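Local atomic coordinates of putative nucleoside-diphosphate-sugar epimerase (Staphylococcus aureus subsp. aureus, PDB entry 3E48), a protein that is of unknown function but probably binds NAD(P)H in a Rossmann-type domain and may act as a nucleoside-diphosphate-sugar epimerase. Residues K81-V86 against S118-Y123; F71-I76 against I101-Y106. All coordinates share one frame; numbering follows the deposited sequence.

In the fold
From the N terminus, strand 68-71 leads into the loop holding 71-76, then 81-86, where helix 79-82 gives way to helix 84-96, strand 100-106 and finally helix 118-131. Contact 2 closes the first loop: it pairs the end of strand 68-71 with strand 100-106 as neighbours in the parallel part of the central sheet. Contact 1 closes the second, bringing 81-86 against the first turns of helix 118-131 on one face of that sheet. The segments alternate along the chain, so the two closures cross. Glu85 and Arg82 of contact 1 reach the Ser74 side chain and the Ile76 carbonyl, tying the helical layer to the loop at the C-terminal end of strand 68-71.

Contact 1: K81-V86 against S118-Y123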
loop_
_atom_site.group_PDB
_atom_site.type_symbol
_atom_site.label_atom_id
_atom_site.label_comp_id
_atom_site.label_asym_id
_atom_site.label_seq_id
_atom_site.Cartn_x
_atom_site.Cartn_y
_atom_site.Cartn_z
ATOM N N LYS B 81 4.907 -5.619 -11.309
ATOM C CA LYS B 81 6.205 -5.676 -11.961
ATOM C C LYS B 81 7.251 -4.789 -11.295
ATOM O O LYS B 81 8.446 -5.060 -11.401
ATOM C CB LYS B 81 6.071 -5.299 -13.437
ATOM C CG LYS B 81 5.438 -6.391 -14.294
ATOM C CD LYS B 81 5.407 -6.000 -15.770
ATOM C CE LYS B 81 6.791 -5.601 -16.275
ATOM N NZ LYS B 81 7.800 -6.687 -16.109
ATOM N N ARG B 82 6.814 -3.743 -10.598
ATOM C CA ARG B 82 7.766 -2.849 -9.949
ATOM C C ARG B 82 8.135 -3.291 -8.525
ATOM O O ARG B 82 9.233 -3.011 -8.057
ATOM C CB ARG B 82 7.228 -1.411 -9.933
ATOM C CG ARG B 82 8.292 -0.376 -9.586
ATOM C CD ARG B 82 7.725 1.021 -9.380
ATOM N NE ARG B 82 7.114 1.590 -10.580
ATOM C CZ ARG B 82 6.612 2.821 -10.642
ATOM N NH1 ARG B 82 6.656 3.606 -9.575
ATOM N NH2 ARG B 82 6.060 3.271 -11.767
ATOM N N ILE B 83 7.227 -3.988 -7.847
ATOM C CA ILE B 83 7.456 -4.473 -6.484
ATOM C C ILE B 83 8.846 -5.038 -6.168
ATOM O O ILE B 83 9.427 -4.720 -5.132
ATOM C CB ILE B 83 6.417 -5.566 -6.108
ATOM C CG1 ILE B 83 5.027 -4.951 -6.060
ATOM C CG2 ILE B 83 6.772 -6.197 -4.769
ATOM C CD1 ILE B 83 4.924 -3.774 -5.125
ATOM N N PRO B 84 9.390 -5.902 -7.039
ATOM C CA PRO B 84 10.717 -6.476 -6.775
ATOM C C PRO B 84 11.768 -5.419 -6.436
ATOM O O PRO B 84 12.730 -5.676 -5.716
ATOM C CB PRO B 84 11.023 -7.222 -8.070
ATOM C CG PRO B 84 9.649 -7.710 -8.482
ATOM C CD PRO B 84 8.811 -6.468 -8.273
ATOM N N GLU B 85 11.545 -4.224 -6.961
ATOM C CA GLU B 85 12.399 -3.066 -6.756
ATOM C C GLU B 85 12.636 -2.790 -5.273
ATOM O O GLU B 85 13.782 -2.697 -4.803
ATOM C CB GLU B 85 11.680 -1.885 -7.367
ATOM C CG GLU B 85 12.469 -0.685 -7.637
ATOM C CD GLU B 85 11.662 0.256 -8.478
ATOM O OE1 GLU B 85 10.937 1.108 -7.917
ATOM O OE2 GLU B 85 11.731 0.100 -9.707
ATOM N N VAL B 86 11.536 -2.647 -4.543
ATOM C CA VAL B 86 11.597 -2.354 -3.117
ATOM C C VAL B 86 12.053 -3.571 -2.330
ATOM O O VAL B 86 12.715 -3.432 -1.308
ATOM C CB VAL B 86 10.222 -1.869 -2.575
ATOM C CG1 VAL B 86 9.180 -2.966 -2.707
ATOM C CG2 VAL B 86 10.366 -1.431 -1.123
ATOM N N SER B 118 -0.651 3.087 -7.148
ATOM C CA SER B 118 -0.850 3.219 -5.706
ATOM C C SER B 118 -0.468 1.940 -4.938
ATOM O O SER B 118 0.101 2.022 -3.851
ATOM C CB SER B 118 -2.296 3.637 -5.373
ATOM O OG SER B 118 -3.217 2.604 -5.622
ATOM N N PRO B 119 -0.753 0.746 -5.497
ATOM C CA PRO B 119 -0.387 -0.476 -4.770
ATOM C C PRO B 119 1.115 -0.526 -4.473
ATOM O O PRO B 119 1.531 -0.924 -3.382
ATOM C CB PRO B 119 -0.823 -1.592 -5.719
ATOM C CG PRO B 119 -1.979 -0.984 -6.450
ATOM C CD PRO B 119 -1.466 0.412 -6.745
ATOM N N TYR B 120 1.923 -0.122 -5.450
ATOM C CA TYR B 120 3.373 -0.124 -5.274
ATOM C C TYR B 120 3.803 0.782 -4.132
ATOM O O TYR B 120 4.594 0.380 -3.282
ATOM C CB TYR B 120 4.084 0.329 -6.552
ATOM C CG TYR B 120 5.563 0.610 -6.353
ATOM C CD1 TYR B 120 6.492 -0.431 -6.295
ATOM C CD2 TYR B 120 6.030 1.919 -6.191
ATOM C CE1 TYR B 120 7.849 -0.180 -6.084
ATOM C CE2 TYR B 120 7.387 2.179 -5.976
ATOM C CZ TYR B 120 8.287 1.126 -5.926
ATOM O OH TYR B 120 9.633 1.370 -5.728
ATOM N N PHE B 121 3.283 2.003 -4.105
ATOM C CA PHE B 121 3.672 2.941 -3.059
ATOM C C PHE B 121 3.150 2.544 -1.690
ATOM O O PHE B 121 3.829 2.744 -0.682
ATOM C CB PHE B 121 3.242 4.354 -3.447
ATOM C CG PHE B 121 4.034 4.909 -4.593
ATOM C CD1 PHE B 121 5.386 5.208 -4.430
ATOM C CD2 PHE B 121 3.456 5.073 -5.845
ATOM C CE1 PHE B 121 6.158 5.660 -5.501
ATOM C CE2 PHE B 121 4.215 5.525 -6.929
ATOM C CZ PHE B 121 5.570 5.819 -6.755
ATOM N N GLY B 122 1.950 1.976 -1.641
ATOM C CA GLY B 122 1.431 1.534 -0.363
ATOM C C GLY B 122 2.301 0.396 0.144
ATOM O O GLY B 122 2.641 0.334 1.323
ATOM N N TYR B 123 2.665 -0.510 -0.760
ATOM C CA TYR B 123 3.495 -1.653 -0.417
ATOM C C TYR B 123 4.886 -1.237 0.047
ATOM O O TYR B 123 5.398 -1.762 1.037
ATOM C CB TYR B 123 3.596 -2.577 -1.630
ATOM C CG TYR B 123 4.307 -3.889 -1.395
ATOM C CD1 TYR B 123 5.703 -3.973 -1.427
ATOM C CD2 TYR B 123 3.578 -5.065 -1.204
ATOM C CE1 TYR B 123 6.354 -5.202 -1.286
ATOM C CE2 TYR B 123 4.216 -6.291 -1.061
ATOM C CZ TYR B 123 5.600 -6.355 -1.106
ATOM O OH TYR B 123 6.213 -7.582 -0.998
#
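Arg82 lays its aliphatic chain across the ring of Tyr120, and CD sits squarely over the ring centre, 3.3 Å from the centroid, as a CH-pi contact. CG is anti to the backbone N (chi1 -166°), which directs it at the helix, and the chain bends at chi3. The guanidinium then lies farther out over the same ring, CZ 4.9 Å from the centroid, in a cation-pi arrangement with the two planes 64° apart. Its NH1 also touches CZ of Phe121, whose ring in turn has Tyr120 CD2 above its centre. The NE atom is hydrogen-bonded to the carbonyl of Ile76.

Next along, Ile83 fits between two tyrosines. Its CD1 meets Tyr120 CD1 at 3.9 Å and lies over a face of the Tyr123 ring, while CG2 approaches that ring off-centre, 3.6 Å from Tyr123 CE1. Glu85 comes in across the tip of Tyr120: its OE1 is 2.6 Å from Tyr120 OH, with the carboxylate turned 80° from the ring plane. OE2 has a probable hydrogen bond with Ser74 OG. Val86 completes the row, its CG1 at the edge of the Tyr123 ring, 3.8 Å from CD1; Tyr123 OH hydrogen-bonds to Glu87.

The second subunit closes over part of this, its own Tyr123 packing on Ile83 and its Phe80 on Tyr123. The chemistry is thus divided. Apolar branches meet the Tyr123 ring beside the subunit interface, whereas Tyr120 is held from its face by Arg82 and closely approached at its hydroxyl by Glu85. A buried cation and a buried carboxylate on one tyrosine may polarise it, and both charged groups have a further partner in the 71-76 loop.

Contact 2: F71-I76 against I101-Y106; sequences FIPSII and IIFIGY
The parallel part of the sheet in the Rossmann-type domain joins Phe71, where strand 68-71 ends, to Phe103 in strand 100-106; helix 84-96 makes the beta-alpha-beta crossover between the two strands. C-terminal ends of such strands commonly border the dinucleotide site in Rossmann folds, and this one may do so here. One pair of backbone bonds holds the register: Phe71 N donates to Ile102 O at 2.8 Å, and Ile104 N to Phe71 O at 3.1 Å. Both are close to straight, and Phe71 uses both its N-H and its carbonyl.

Phe71 and Phe103 point to the same side of the sheet, toward helices 84-96 and 118-131. Each has CG anti to the backbone N (chi1 -171° and -170°), and the rings lie side by side with planes 25° apart. They are slid so far that they barely overlap, the centroids being 5.6 Å apart; the touch is made by Phe71 CD2 and Phe103 CE1, 3.5 Å from each other. Tyr53 stacks on Phe71, and Tyr137 of the next strand meets Phe103, extending the row of aromatics.

Past Phe71 the chain leaves the sheet, but Pro73 still leans on strand 100-106. Its CG reaches Phe103 CZ at 3.5 Å, and its CD comes to 3.0 Å from Ile104 O, a tight approach. Ile104 keeps CB and CG1 beside the Phe71 carbonyl, CG1 at 3.6 Å from that oxygen, while Ile72 CG1 only brushes Ile104 CG1 at 4.4 Å.

The loop beyond takes its hydrogen bonds from Tyr53, Glu85 and Arg82 instead. With no backbone N-H of its own, Pro73 cannot donate to the neighbouring strand; its ring packs on Phe103 and the Ile104 carbonyl, and the strand pairing stops at Phe71.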
loop_
_atom_site.group_PDB
_atom_site.type_symbol
_atom_site.label_atom_id
_atom_site.label_comp_id
_atom_site.label_asym_id
_atom_site.label_seq_id
_atom_site.Cartn_x
_atom_site.Cartn_y
_atom_site.Cartn_z
ATOM N N PHE B 71 16.664 6.404 -2.446
ATOM C CA PHE B 71 16.068 5.594 -3.505
ATOM C C PHE B 71 14.992 6.290 -4.317
ATOM O O PHE B 71 14.008 6.779 -3.767
ATOM C CB PHE B 71 15.464 4.331 -2.884
ATOM C CG PHE B 71 15.009 3.310 -3.885
ATOM C CD1 PHE B 71 15.930 2.453 -4.478
ATOM C CD2 PHE B 71 13.666 3.205 -4.241
ATOM C CE1 PHE B 71 15.526 1.503 -5.414
ATOM C CE2 PHE B 71 13.246 2.255 -5.180
ATOM C CZ PHE B 71 14.183 1.401 -5.767
ATOM N N ILE B 72 15.189 6.325 -5.631
ATOM C CA ILE B 72 14.220 6.912 -6.545
ATOM C C ILE B 72 13.598 5.752 -7.314
ATOM O O ILE B 72 14.280 5.069 -8.078
ATOM C CB ILE B 72 14.896 7.872 -7.543
ATOM C CG1 ILE B 72 15.543 9.025 -6.774
ATOM C CG2 ILE B 72 13.871 8.395 -8.552
ATOM C CD1 ILE B 72 16.297 10.001 -7.650
ATOM N N PRO B 73 12.296 5.501 -7.107
ATOM C CA PRO B 73 11.617 4.404 -7.807
ATOM C C PRO B 73 11.697 4.532 -9.328
ATOM O O PRO B 73 11.832 5.634 -9.859
ATOM C CB PRO B 73 10.178 4.514 -7.309
ATOM C CG PRO B 73 10.340 5.032 -5.918
ATOM C CD PRO B 73 11.413 6.105 -6.096
ATOM N N SER B 74 11.611 3.399 -10.020
ATOM C CA SER B 74 11.645 3.381 -11.480
ATOM C C SER B 74 10.244 3.702 -11.995
ATOM O O SER B 74 9.337 3.961 -11.204
ATOM C CB SER B 74 12.058 1.999 -11.993
ATOM O OG SER B 74 11.039 1.035 -11.752
ATOM N N ILE B 75 10.066 3.684 -13.315
ATOM C CA ILE B 75 8.757 3.959 -13.903
ATOM C C ILE B 75 8.090 2.687 -14.414
ATOM O O ILE B 75 7.090 2.750 -15.119
ATOM C CB ILE B 75 8.844 4.979 -15.073
ATOM C CG1 ILE B 75 10.025 4.652 -15.985
ATOM C CG2 ILE B 75 8.963 6.390 -14.522
ATOM C CD1 ILE B 75 9.815 3.450 -16.876
ATOM N N ILE B 76 8.649 1.535 -14.054
ATOM C CA ILE B 76 8.099 0.251 -14.478
ATOM C C ILE B 76 6.652 0.096 -14.010
ATOM O O ILE B 76 6.307 0.499 -12.899
ATOM C CB ILE B 76 8.926 -0.924 -13.906
ATOM C CG1 ILE B 76 10.354 -0.889 -14.470
ATOM C CG2 ILE B 76 8.244 -2.251 -14.215
ATOM C CD1 ILE B 76 10.435 -0.994 -15.980
ATOM N N ILE B 101 17.560 4.610 4.929
ATOM C CA ILE B 101 17.027 4.694 3.579
ATOM C C ILE B 101 16.090 5.891 3.468
ATOM O O ILE B 101 15.194 6.059 4.290
ATOM C CB ILE B 101 16.214 3.428 3.196
ATOM C CG1 ILE B 101 17.144 2.215 3.076
ATOM C CG2 ILE B 101 15.469 3.670 1.881
ATOM C CD1 ILE B 101 16.408 0.884 2.937
ATOM N N ILE B 102 16.325 6.738 2.472
ATOM C CA ILE B 102 15.452 7.875 2.225
ATOM C C ILE B 102 14.716 7.443 0.962
ATOM O O ILE B 102 15.324 7.308 -0.099
ATOM C CB ILE B 102 16.253 9.173 1.971
ATOM C CG1 ILE B 102 17.064 9.527 3.224
ATOM C CG2 ILE B 102 15.297 10.314 1.608
ATOM C CD1 ILE B 102 17.977 10.746 3.077
ATOM N N PHE B 103 13.416 7.193 1.087
ATOM C CA PHE B 103 12.613 6.723 -0.041
ATOM C C PHE B 103 11.771 7.840 -0.636
ATOM O O PHE B 103 11.017 8.498 0.074
ATOM C CB PHE B 103 11.703 5.578 0.418
ATOM C CG PHE B 103 11.001 4.865 -0.703
ATOM C CD1 PHE B 103 11.505 3.672 -1.209
ATOM C CD2 PHE B 103 9.836 5.382 -1.250
ATOM C CE1 PHE B 103 10.854 2.998 -2.251
ATOM C CE2 PHE B 103 9.173 4.717 -2.296
ATOM C CZ PHE B 103 9.687 3.524 -2.793
ATOM N N ILE B 104 11.908 8.056 -1.941
ATOM C CA ILE B 104 11.154 9.104 -2.628
ATOM C C ILE B 104 9.884 8.526 -3.256
ATOM O O ILE B 104 9.927 7.978 -4.356
ATOM C CB ILE B 104 11.994 9.752 -3.745
ATOM C CG1 ILE B 104 13.335 10.236 -3.179
ATOM C CG2 ILE B 104 11.212 10.906 -4.372
ATOM C CD1 ILE B 104 13.218 11.258 -2.076
ATOM N N GLY B 105 8.759 8.669 -2.562
ATOM C CA GLY B 105 7.504 8.142 -3.066
ATOM C C GLY B 105 6.553 9.193 -3.602
ATOM O O GLY B 105 6.725 10.384 -3.353
ATOM N N TYR B 106 5.541 8.742 -4.338
ATOM C CA TYR B 106 4.540 9.628 -4.933
ATOM C C TYR B 106 3.338 9.759 -3.994
ATOM O O TYR B 106 2.969 8.794 -3.328
ATOM C CB TYR B 106 4.111 9.054 -6.283
ATOM C CG TYR B 106 3.276 9.981 -7.134
ATOM C CD1 TYR B 106 3.650 11.314 -7.323
ATOM C CD2 TYR B 106 2.137 9.515 -7.789
ATOM C CE1 TYR B 106 2.912 12.160 -8.144
ATOM C CE2 TYR B 106 1.393 10.352 -8.616
ATOM C CZ TYR B 106 1.788 11.674 -8.788
ATOM O OH TYR B 106 1.060 12.504 -9.605
#